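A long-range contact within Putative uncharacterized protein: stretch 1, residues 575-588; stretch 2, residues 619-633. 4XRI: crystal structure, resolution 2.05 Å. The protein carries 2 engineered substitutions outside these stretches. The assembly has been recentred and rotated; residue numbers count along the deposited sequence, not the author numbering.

Stretch 1 575-588: DKLILEDMQTSLCT
Stretch 2, residues 619-633: CGGKSSVPEGVFAAI

Stretch 1 is helical throughout, with phi near -65° and psi near -42°, and its helix runs on beyond both ends. Stretch 2 arrives as an extended loop, with Ser623 at -147/143, passes through Ser624 at -88/-5, and is helical by Val625 and remains so through Ile633, the helix continuing beyond. The two helices run nearly parallel, their N-to-C directions 15° apart and their axes approaching to 8.7 Å. The register is set by Thr584 and Val625, whose CA atoms lie 5.3 Å apart, so Lys576 and Glu580 reach the loop, Glu580, Gln583 and Thr584 gather around Val625, and Cys587 meets the helix. Together the stretches bury 459 Å².

Lys576 begins the contact. Its CA-to-CB bond points sideways, but chi angles of t, t, t, p bring the ammonium nearer: NZ forms a salt bridge with Glu580 OE2 at 2.6 Å, one helical turn on, and lies 3.9 Å from Gly620 O. A long, flexible side chain suits this margin, because it can reach its charged partner while keeping to the edge.

Glu580 (m, t, chi3 1°) points toward stretch 2. Its CD lies 3.5 Å from Ser623 OG, and a water joins the two side chains, donating to Glu580 OE2 at 3.1 Å and hydrogen bonded to Ser623 OG at 2.7 Å. Ser623, chi1 t, also caps the second helix: its OG accepts from Val625 N at 3.2 Å, giving a partner to an amide that lacks one in the first turn. Closer to the backbone, Glu580 CB packs 3.8 Å from Val625 CG2.

Gln583 (m, t, chi3 -35°) has its CA-to-CB bond toward stretch 2, and its OE1 lies 3.7 Å from Val625 CG2, while its NE2 is hydrogen bonded elsewhere in the structure.

Thr584, chi1 m, makes the direct hydrogen bond of the interface. Ser624 OG, with chi1 p, donates to Thr584 OG1 at 2.9 Å, and Thr584 OG1 in turn donates to Glu580 O at 2.8 Å. A hydroxyl suits this place because it can accept across the gap and donate back to its own helix. Thr584 OG1 is also 3.7 Å from Val625 CG2; Val625, chi1 t, thus packs CG2 among Glu580, Gln583 and Thr584.

Cys587, chi1 m, points toward the second helix and closes the contact. Its CB lies 3.8 Å from Gly628 O, and its SG makes an apolar contact with Val629 CG2 at 3.9 Å (Val629 chi1 t). Finally, Cys587 O approaches Ala632 CB at 4.2 Å, where a small methyl lies against the backbone.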

# COMPACT_ATOMS: atom_id res chain seq x y z
N ASP A 575 2.60 23.63 -16.89
CA ASP A 575 3.81 23.59 -17.71
C ASP A 575 4.90 22.83 -16.99
O ASP A 575 5.55 21.95 -17.56
CB ASP A 575 4.30 25.01 -18.04
CG ASP A 575 3.39 25.74 -19.01
OD1 ASP A 575 3.47 26.98 -19.05
OD2 ASP A 575 2.62 25.07 -19.72
N LYS A 576 5.10 23.19 -15.73
CA LYS A 576 6.10 22.58 -14.87
C LYS A 576 5.90 21.07 -14.71
O LYS A 576 6.84 20.29 -14.87
CB LYS A 576 6.08 23.27 -13.50
CG LYS A 576 7.01 22.71 -12.46
CD LYS A 576 6.98 23.59 -11.22
CE LYS A 576 7.42 22.85 -9.97
NZ LYS A 576 8.85 22.43 -10.05
N LEU A 577 4.67 20.67 -14.41
CA LEU A 577 4.33 19.26 -14.25
C LEU A 577 4.55 18.46 -15.53
O LEU A 577 5.10 17.37 -15.50
CB LEU A 577 2.87 19.11 -13.79
CG LEU A 577 2.63 18.90 -12.30
CD1 LEU A 577 3.17 17.54 -11.86
CD2 LEU A 577 3.26 20.02 -11.48
N ILE A 578 4.11 19.02 -16.66
CA ILE A 578 4.26 18.36 -17.95
C ILE A 578 5.73 18.17 -18.31
O ILE A 578 6.14 17.12 -18.79
CB ILE A 578 3.55 19.16 -19.06
CG1 ILE A 578 2.04 19.09 -18.88
CG2 ILE A 578 3.94 18.62 -20.44
CD1 ILE A 578 1.25 19.83 -19.94
N LEU A 579 6.53 19.20 -18.05
CA LEU A 579 7.96 19.16 -18.31
C LEU A 579 8.64 18.12 -17.43
O LEU A 579 9.53 17.39 -17.89
CB LEU A 579 8.58 20.54 -18.09
CG LEU A 579 10.05 20.82 -18.46
CD1 LEU A 579 10.99 20.49 -17.31
CD2 LEU A 579 10.44 20.06 -19.72
N GLU A 580 8.22 18.04 -16.18
CA GLU A 580 8.83 17.12 -15.22
C GLU A 580 8.50 15.67 -15.55
O GLU A 580 9.35 14.79 -15.41
CB GLU A 580 8.39 17.47 -13.80
CG GLU A 580 9.07 18.71 -13.25
CD GLU A 580 8.55 19.13 -11.89
OE1 GLU A 580 7.67 18.44 -11.34
OE2 GLU A 580 9.03 20.16 -11.37
N ASP A 581 7.27 15.42 -16.00
CA ASP A 581 6.88 14.08 -16.45
C ASP A 581 7.68 13.66 -17.68
O ASP A 581 8.05 12.50 -17.82
CB ASP A 581 5.38 14.02 -16.75
CG ASP A 581 4.52 14.00 -15.50
OD1 ASP A 581 3.29 14.17 -15.63
OD2 ASP A 581 5.08 13.82 -14.40
N MET A 582 7.93 14.62 -18.57
CA MET A 582 8.71 14.37 -19.79
C MET A 582 10.14 13.94 -19.45
O MET A 582 10.63 12.93 -19.96
CB MET A 582 8.73 15.62 -20.67
CG MET A 582 9.39 15.43 -22.02
SD MET A 582 9.37 16.96 -22.98
CE MET A 582 7.71 17.54 -22.64
N GLN A 583 10.79 14.72 -18.59
CA GLN A 583 12.16 14.45 -18.20
C GLN A 583 12.28 13.15 -17.41
O GLN A 583 13.23 12.39 -17.59
CB GLN A 583 12.72 15.61 -17.39
CG GLN A 583 12.95 16.88 -18.20
CD GLN A 583 13.43 18.03 -17.35
OE1 GLN A 583 13.03 18.18 -16.20
NE2 GLN A 583 14.31 18.86 -17.91
N THR A 584 11.30 12.89 -16.55
CA THR A 584 11.30 11.68 -15.73
C THR A 584 11.13 10.44 -16.60
O THR A 584 11.79 9.42 -16.39
CB THR A 584 10.18 11.71 -14.67
OG1 THR A 584 10.40 12.82 -13.79
CG2 THR A 584 10.17 10.43 -13.87
N SER A 585 10.23 10.53 -17.58
CA SER A 585 10.00 9.43 -18.51
C SER A 585 11.23 9.17 -19.37
O SER A 585 11.61 8.02 -19.60
CB SER A 585 8.79 9.72 -19.40
OG SER A 585 7.59 9.76 -18.65
N LEU A 586 11.84 10.25 -19.85
CA LEU A 586 13.02 10.15 -20.70
C LEU A 586 14.21 9.58 -19.94
O LEU A 586 15.02 8.83 -20.50
CB LEU A 586 13.38 11.52 -21.29
CG LEU A 586 12.50 11.98 -22.45
CD1 LEU A 586 12.77 13.44 -22.78
CD2 LEU A 586 12.73 11.10 -23.67
N CYS A 587 14.32 9.93 -18.66
CA CYS A 587 15.37 9.38 -17.81
C CYS A 587 15.16 7.89 -17.60
O CYS A 587 16.12 7.12 -17.54
CB CYS A 587 15.43 10.11 -16.47
SG CYS A 587 16.23 11.74 -16.52
N THR A 588 13.90 7.49 -17.47
CA THR A 588 13.54 6.09 -17.29
C THR A 588 13.98 5.24 -18.48
O THR A 588 14.57 4.17 -18.31
CB THR A 588 12.03 5.91 -17.08
OG1 THR A 588 11.65 6.50 -15.83
CG2 THR A 588 11.65 4.44 -17.07
N CYS A 619 16.72 21.81 -11.27
CA CYS A 619 15.65 21.20 -10.49
C CYS A 619 15.42 21.99 -9.21
O CYS A 619 16.20 22.88 -8.89
CB CYS A 619 15.98 19.74 -10.16
SG CYS A 619 15.91 18.67 -11.58
N GLY A 620 14.35 21.66 -8.50
CA GLY A 620 14.03 22.34 -7.26
C GLY A 620 12.65 22.00 -6.73
O GLY A 620 11.71 21.80 -7.51
N GLY A 621 12.53 21.93 -5.41
CA GLY A 621 11.25 21.68 -4.77
C GLY A 621 10.72 20.28 -5.00
O GLY A 621 11.48 19.35 -5.26
N LYS A 622 9.40 20.13 -4.89
CA LYS A 622 8.77 18.82 -5.07
C LYS A 622 8.79 18.41 -6.53
O LYS A 622 7.98 18.88 -7.33
CB LYS A 622 7.35 18.84 -4.51
CG LYS A 622 7.30 19.09 -3.02
CD LYS A 622 5.89 19.03 -2.46
CE LYS A 622 5.91 19.17 -0.95
NZ LYS A 622 4.55 19.13 -0.36
N SER A 623 9.73 17.54 -6.88
CA SER A 623 9.91 17.09 -8.25
C SER A 623 10.40 15.65 -8.27
O SER A 623 11.18 15.23 -7.42
CB SER A 623 10.90 18.01 -8.98
OG SER A 623 11.16 17.53 -10.29
N SER A 624 9.92 14.89 -9.25
CA SER A 624 10.32 13.49 -9.40
C SER A 624 11.58 13.38 -10.24
O SER A 624 12.14 12.30 -10.42
CB SER A 624 9.20 12.67 -10.03
OG SER A 624 8.94 13.08 -11.35
N VAL A 625 12.03 14.52 -10.77
CA VAL A 625 13.13 14.55 -11.73
C VAL A 625 14.52 14.23 -11.15
O VAL A 625 15.25 13.44 -11.75
CB VAL A 625 13.21 15.93 -12.43
CG1 VAL A 625 14.42 16.00 -13.34
CG2 VAL A 625 11.93 16.19 -13.22
N PRO A 626 14.90 14.84 -10.00
CA PRO A 626 16.25 14.51 -9.52
C PRO A 626 16.43 13.03 -9.22
O PRO A 626 17.52 12.49 -9.41
CB PRO A 626 16.37 15.35 -8.23
CG PRO A 626 15.39 16.44 -8.38
CD PRO A 626 14.24 15.84 -9.15
N GLU A 627 15.36 12.38 -8.76
CA GLU A 627 15.41 10.97 -8.43
C GLU A 627 15.61 10.12 -9.68
O GLU A 627 16.34 9.13 -9.67
CB GLU A 627 14.14 10.55 -7.69
CG GLU A 627 14.15 9.13 -7.17
CD GLU A 627 13.11 8.91 -6.09
OE1 GLU A 627 12.83 7.74 -5.75
OE2 GLU A 627 12.58 9.91 -5.57
N GLY A 628 14.95 10.52 -10.77
CA GLY A 628 15.08 9.84 -12.04
C GLY A 628 16.47 10.02 -12.62
O GLY A 628 17.05 9.09 -13.18
N VAL A 629 17.01 11.22 -12.47
CA VAL A 629 18.37 11.52 -12.91
C VAL A 629 19.39 10.67 -12.15
O VAL A 629 20.30 10.09 -12.75
CB VAL A 629 18.71 13.01 -12.72
CG1 VAL A 629 20.20 13.26 -12.94
CG2 VAL A 629 17.87 13.87 -13.66
N PHE A 630 19.22 10.60 -10.84
CA PHE A 630 20.11 9.81 -9.99
C PHE A 630 20.08 8.33 -10.34
O PHE A 630 21.11 7.65 -10.34
CB PHE A 630 19.74 10.01 -8.51
CG PHE A 630 20.49 11.13 -7.85
CD1 PHE A 630 20.46 12.41 -8.38
CD2 PHE A 630 21.21 10.91 -6.69
CE1 PHE A 630 21.14 13.45 -7.78
CE2 PHE A 630 21.90 11.95 -6.08
CZ PHE A 630 21.86 13.21 -6.62
N ALA A 631 18.89 7.84 -10.67
CA ALA A 631 18.71 6.44 -11.05
C ALA A 631 19.45 6.14 -12.35
O ALA A 631 20.06 5.08 -12.50
CB ALA A 631 17.23 6.12 -11.21
N ALA A 632 19.41 7.10 -13.27
CA ALA A 632 20.11 6.97 -14.55
C ALA A 632 21.62 7.04 -14.36
O ALA A 632 22.37 6.31 -15.00
CB ALA A 632 19.65 8.05 -15.51
N ILE A 633 22.06 7.92 -13.46
CA ILE A 633 23.48 8.07 -13.16
C ILE A 633 24.02 6.81 -12.49
O ILE A 633 25.12 6.34 -12.80
CB ILE A 633 23.75 9.29 -12.26
CG1 ILE A 633 23.45 10.58 -13.03
CG2 ILE A 633 25.19 9.30 -11.78
CD1 ILE A 633 23.54 11.83 -12.18
O HOH W 1 12.08 19.75 -11.50